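Putative hydrolase (PDB 4HBS) is of unknown function but is probably a hydrolase, built as a five-bladed beta-propeller of the beta-fructosidase clan, and may act on carbohydrates. Local coordinates at residues V118-P123 with R127-R132; L238-T241 with V246-A249. All blocks are in the same frame, centred on the assembly; numbering follows the deposited sequence.

Contact 1. Residues V118-P123 with R127-R132; sequences VQTNDP and RYYQVR
A first torsion of -171° turns the Y128 ring out against P123, and T120 points CG2 away from its own carbonyl carbon and onto the ring of Y129. Both tyrosines are the central residues of a type II beta turn, R127 to Q130, on a surface loop of the propeller. P123 CA makes a CH-pi contact with the Y128 ring, 3.5 Å from its centroid, while CD1 of Y129 lies over the opposite face; a broad flat ring offers both faces to carbon neighbours. T120 CG2 sits over the centre of the Y129 ring, again CH-pi. At the edge of the Y128 ring lies the amide of Q119, whose chain bends at chi2 (91°). Its OE1 accepts from both N121 N and D122 N, and its NE2 gives to D122 O (2.9 Å) and also to D126 O, so glutamine ties the loop to itself. The backbones join through V118 N to Q130 O (2.8 Å) and Y129 N to Q119 O (2.8 Å). V118 CG2 covers one face of the R132 guanidinium, which is salt-bridged to D116, and at its edge a water accepts from R132 NH2 (2.8 Å) and donates to V118 O (2.9 Å).

Contact 2. Residues L238-T241 with V246-A249; sequences LYTT and VAVA
Y239 and V248 face each other as a non-hydrogen-bonded pair in an antiparallel hairpin within a propeller blade. Their side chains run alongside one another, and Y239 CE2 meets V248 CG2 at 3.5 Å. With CG beside its own backbone N (chi1 -53°), Y239 slants its ring across toward V248, and V246 CG1 lies more distantly at 4.4 Å from Y239 CD2. This face is closely packed: V300 of strand 298-303 touches Y239, whose hydroxyl bonds to P328 O, so a tyrosine can be buried here without leaving its polar end unpaired.

On the face of L238, T240, A247 and A249 the cross-strand side-chain contacts are longer. L238 CD1 stands 4.2 Å from A249 CB, and T240 CG2 is equally far from A247 CB; Y224 touches T240, A247 and A249 on this side. The looser, solvent side is at T241, which is partly exposed, although its CG2 still reaches V246 CG2 at 3.6 Å and P298 touches both residues.

Two hydrogen-bonded pairs hold the backbones together: L238 N to A249 O and A249 N to L238 O, each 2.8 Å, and T240 with A247, whose T240 N to A247 O bond is longer at 3.1 Å. Between the two strands the polar bonds are main-chain N-H to O=C and the side chains add apolar contact, which suits a strand pair buried in the propeller.

How the contacts relate
Following the chain from the N terminus, strand 111-113 ends one four-stranded sheet, and the short strands 116-117 and 131-132 then pair outside it. Contact 1 closes the loop between them, with three residues separating its segments, before strand 156-165 opens the next sheet. In the sheet after that one, contact 2 closes the hairpin of strands 236-242 and 245-251, joining the second and third strands of its sheet. The contacts follow in series, neither nested nor crossed. Their centres lie 39 Å apart, on opposite sides of the chain's centre, and their nearest atoms about 25 Å: contact 1 shapes a peripheral loop, contact 2 the buried body of a blade.

Contact 1. Residues V118-P123 with R127-R132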
# COMPACT_ATOMS: atom_id res chain seq x y z
N VAL A 118 -14.42 11.36 16.59
CA VAL A 118 -15.19 11.18 17.82
C VAL A 118 -15.60 12.58 18.27
O VAL A 118 -16.81 12.85 18.44
CB VAL A 118 -14.40 10.38 18.88
CG1 VAL A 118 -15.10 10.41 20.24
CG2 VAL A 118 -14.22 8.94 18.40
N GLN A 119 -14.62 13.49 18.39
CA GLN A 119 -14.89 14.90 18.71
C GLN A 119 -13.68 15.77 18.27
O GLN A 119 -12.53 15.31 18.31
CB GLN A 119 -15.21 15.09 20.22
CG GLN A 119 -14.01 14.97 21.18
CD GLN A 119 -13.31 16.28 21.49
OE1 GLN A 119 -13.60 17.34 20.91
NE2 GLN A 119 -12.34 16.25 22.39
N THR A 120 -13.97 16.99 17.79
CA THR A 120 -12.94 17.95 17.34
C THR A 120 -13.26 19.36 17.86
O THR A 120 -12.74 20.34 17.33
CB THR A 120 -12.85 17.93 15.79
OG1 THR A 120 -14.13 18.23 15.22
CG2 THR A 120 -12.38 16.60 15.26
N ASN A 121 -14.05 19.46 18.97
CA ASN A 121 -14.53 20.73 19.53
C ASN A 121 -13.75 21.16 20.77
O ASN A 121 -13.39 22.33 20.85
CB ASN A 121 -16.06 20.67 19.87
CG ASN A 121 -16.61 19.29 20.20
OD1 ASN A 121 -16.71 18.42 19.32
ND2 ASN A 121 -16.94 19.03 21.47
N ASP A 122 -13.51 20.26 21.73
CA ASP A 122 -12.82 20.61 22.96
C ASP A 122 -11.41 20.03 22.96
O ASP A 122 -11.25 18.82 23.17
CB ASP A 122 -13.63 20.13 24.19
CG ASP A 122 -13.24 20.78 25.52
OD1 ASP A 122 -12.13 21.37 25.60
OD2 ASP A 122 -14.05 20.71 26.47
N PRO A 123 -10.35 20.86 22.78
CA PRO A 123 -8.97 20.33 22.83
C PRO A 123 -8.55 19.83 24.20
O PRO A 123 -7.61 19.04 24.30
CB PRO A 123 -8.10 21.52 22.41
CG PRO A 123 -9.03 22.53 21.87
CD PRO A 123 -10.34 22.31 22.52
N ARG A 127 -10.69 12.16 23.77
CA ARG A 127 -11.02 11.72 22.40
C ARG A 127 -10.87 12.82 21.35
O ARG A 127 -11.43 12.69 20.26
CB ARG A 127 -12.43 11.11 22.32
CG ARG A 127 -12.75 10.12 23.44
CD ARG A 127 -11.69 9.07 23.63
NE ARG A 127 -12.11 7.97 24.50
CZ ARG A 127 -12.86 6.94 24.12
NH1 ARG A 127 -13.32 6.87 22.87
NH2 ARG A 127 -13.18 5.99 24.99
N TYR A 128 -10.03 13.83 21.61
CA TYR A 128 -9.82 14.93 20.66
C TYR A 128 -9.11 14.45 19.39
O TYR A 128 -8.01 13.92 19.46
CB TYR A 128 -9.02 16.05 21.31
CG TYR A 128 -8.92 17.32 20.49
CD1 TYR A 128 -10.07 18.02 20.14
CD2 TYR A 128 -7.69 17.89 20.20
CE1 TYR A 128 -9.99 19.24 19.46
CE2 TYR A 128 -7.60 19.12 19.56
CZ TYR A 128 -8.75 19.79 19.18
OH TYR A 128 -8.67 21.00 18.52
N TYR A 129 -9.77 14.63 18.25
CA TYR A 129 -9.31 14.25 16.92
C TYR A 129 -9.04 12.75 16.80
O TYR A 129 -8.34 12.32 15.88
CB TYR A 129 -8.12 15.11 16.49
CG TYR A 129 -8.57 16.37 15.78
CD1 TYR A 129 -8.95 17.49 16.49
CD2 TYR A 129 -8.69 16.40 14.39
CE1 TYR A 129 -9.38 18.65 15.85
CE2 TYR A 129 -9.13 17.55 13.74
CZ TYR A 129 -9.47 18.67 14.47
OH TYR A 129 -9.91 19.82 13.83
N GLN A 130 -9.73 11.94 17.64
CA GLN A 130 -9.69 10.48 17.59
C GLN A 130 -10.75 10.05 16.57
O GLN A 130 -11.73 10.78 16.37
CB GLN A 130 -9.92 9.88 18.97
CG GLN A 130 -8.72 10.11 19.89
CD GLN A 130 -8.72 9.25 21.11
OE1 GLN A 130 -9.36 8.21 21.17
NE2 GLN A 130 -8.01 9.69 22.12
N VAL A 131 -10.51 8.95 15.85
CA VAL A 131 -11.35 8.50 14.75
C VAL A 131 -11.78 7.05 14.94
O VAL A 131 -11.14 6.30 15.68
CB VAL A 131 -10.51 8.70 13.45
CG1 VAL A 131 -11.11 7.99 12.24
CG2 VAL A 131 -10.32 10.19 13.17
N ARG A 132 -12.90 6.67 14.28
CA ARG A 132 -13.44 5.31 14.26
C ARG A 132 -13.06 4.62 12.94
O ARG A 132 -12.87 5.30 11.92
CB ARG A 132 -14.95 5.34 14.38
CG ARG A 132 -15.46 6.19 15.51
CD ARG A 132 -16.95 6.04 15.64
NE ARG A 132 -17.48 6.76 16.80
CZ ARG A 132 -17.76 8.07 16.83
NH1 ARG A 132 -17.55 8.83 15.76
NH2 ARG A 132 -18.25 8.62 17.93
O HOH W 1 -19.04 11.29 17.59

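Contact 2. Residues L238-T241 with V246-A249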
# COMPACT_ATOMS: atom_id res chain seq x y z
N LEU A 238 -4.85 -9.05 -11.05
CA LEU A 238 -4.95 -9.10 -9.59
C LEU A 238 -3.86 -10.03 -9.06
O LEU A 238 -3.85 -11.20 -9.44
CB LEU A 238 -6.34 -9.64 -9.20
CG LEU A 238 -7.53 -9.11 -10.00
CD1 LEU A 238 -8.64 -10.12 -10.01
CD2 LEU A 238 -7.98 -7.80 -9.46
N TYR A 239 -2.93 -9.52 -8.25
CA TYR A 239 -1.82 -10.34 -7.74
C TYR A 239 -1.95 -10.65 -6.27
O TYR A 239 -2.68 -9.98 -5.54
CB TYR A 239 -0.46 -9.62 -7.95
CG TYR A 239 -0.23 -9.18 -9.36
CD1 TYR A 239 -0.77 -8.00 -9.84
CD2 TYR A 239 0.46 -9.99 -10.26
CE1 TYR A 239 -0.64 -7.63 -11.18
CE2 TYR A 239 0.61 -9.63 -11.59
CZ TYR A 239 0.06 -8.44 -12.05
OH TYR A 239 0.17 -8.06 -13.37
N THR A 240 -1.18 -11.64 -5.83
CA THR A 240 -1.09 -12.04 -4.42
C THR A 240 0.16 -12.85 -4.23
O THR A 240 0.77 -13.27 -5.22
CB THR A 240 -2.34 -12.83 -3.96
OG1 THR A 240 -2.41 -12.81 -2.52
CG2 THR A 240 -2.39 -14.28 -4.50
N THR A 241 0.53 -13.07 -2.97
CA THR A 241 1.63 -13.93 -2.60
C THR A 241 1.17 -14.88 -1.53
O THR A 241 0.23 -14.60 -0.80
CB THR A 241 2.89 -13.17 -2.15
OG1 THR A 241 2.55 -12.20 -1.16
CG2 THR A 241 3.62 -12.52 -3.30
N VAL A 246 4.56 -15.51 -6.03
CA VAL A 246 3.61 -14.55 -6.61
C VAL A 246 2.67 -15.23 -7.58
O VAL A 246 3.13 -15.72 -8.61
CB VAL A 246 4.34 -13.39 -7.33
CG1 VAL A 246 3.35 -12.37 -7.87
CG2 VAL A 246 5.36 -12.73 -6.41
N ALA A 247 1.36 -15.24 -7.29
CA ALA A 247 0.33 -15.81 -8.17
C ALA A 247 -0.51 -14.66 -8.75
O ALA A 247 -0.56 -13.59 -8.16
CB ALA A 247 -0.55 -16.77 -7.38
N VAL A 248 -1.16 -14.89 -9.88
CA VAL A 248 -1.96 -13.85 -10.55
C VAL A 248 -3.35 -14.38 -11.00
O VAL A 248 -3.51 -15.55 -11.36
CB VAL A 248 -1.17 -13.26 -11.75
CG1 VAL A 248 -0.91 -14.31 -12.83
CG2 VAL A 248 -1.88 -12.04 -12.35
N ALA A 249 -4.34 -13.47 -10.95
CA ALA A 249 -5.71 -13.67 -11.42
C ALA A 249 -6.09 -12.45 -12.25
O ALA A 249 -5.32 -11.49 -12.26
CB ALA A 249 -6.66 -13.84 -10.25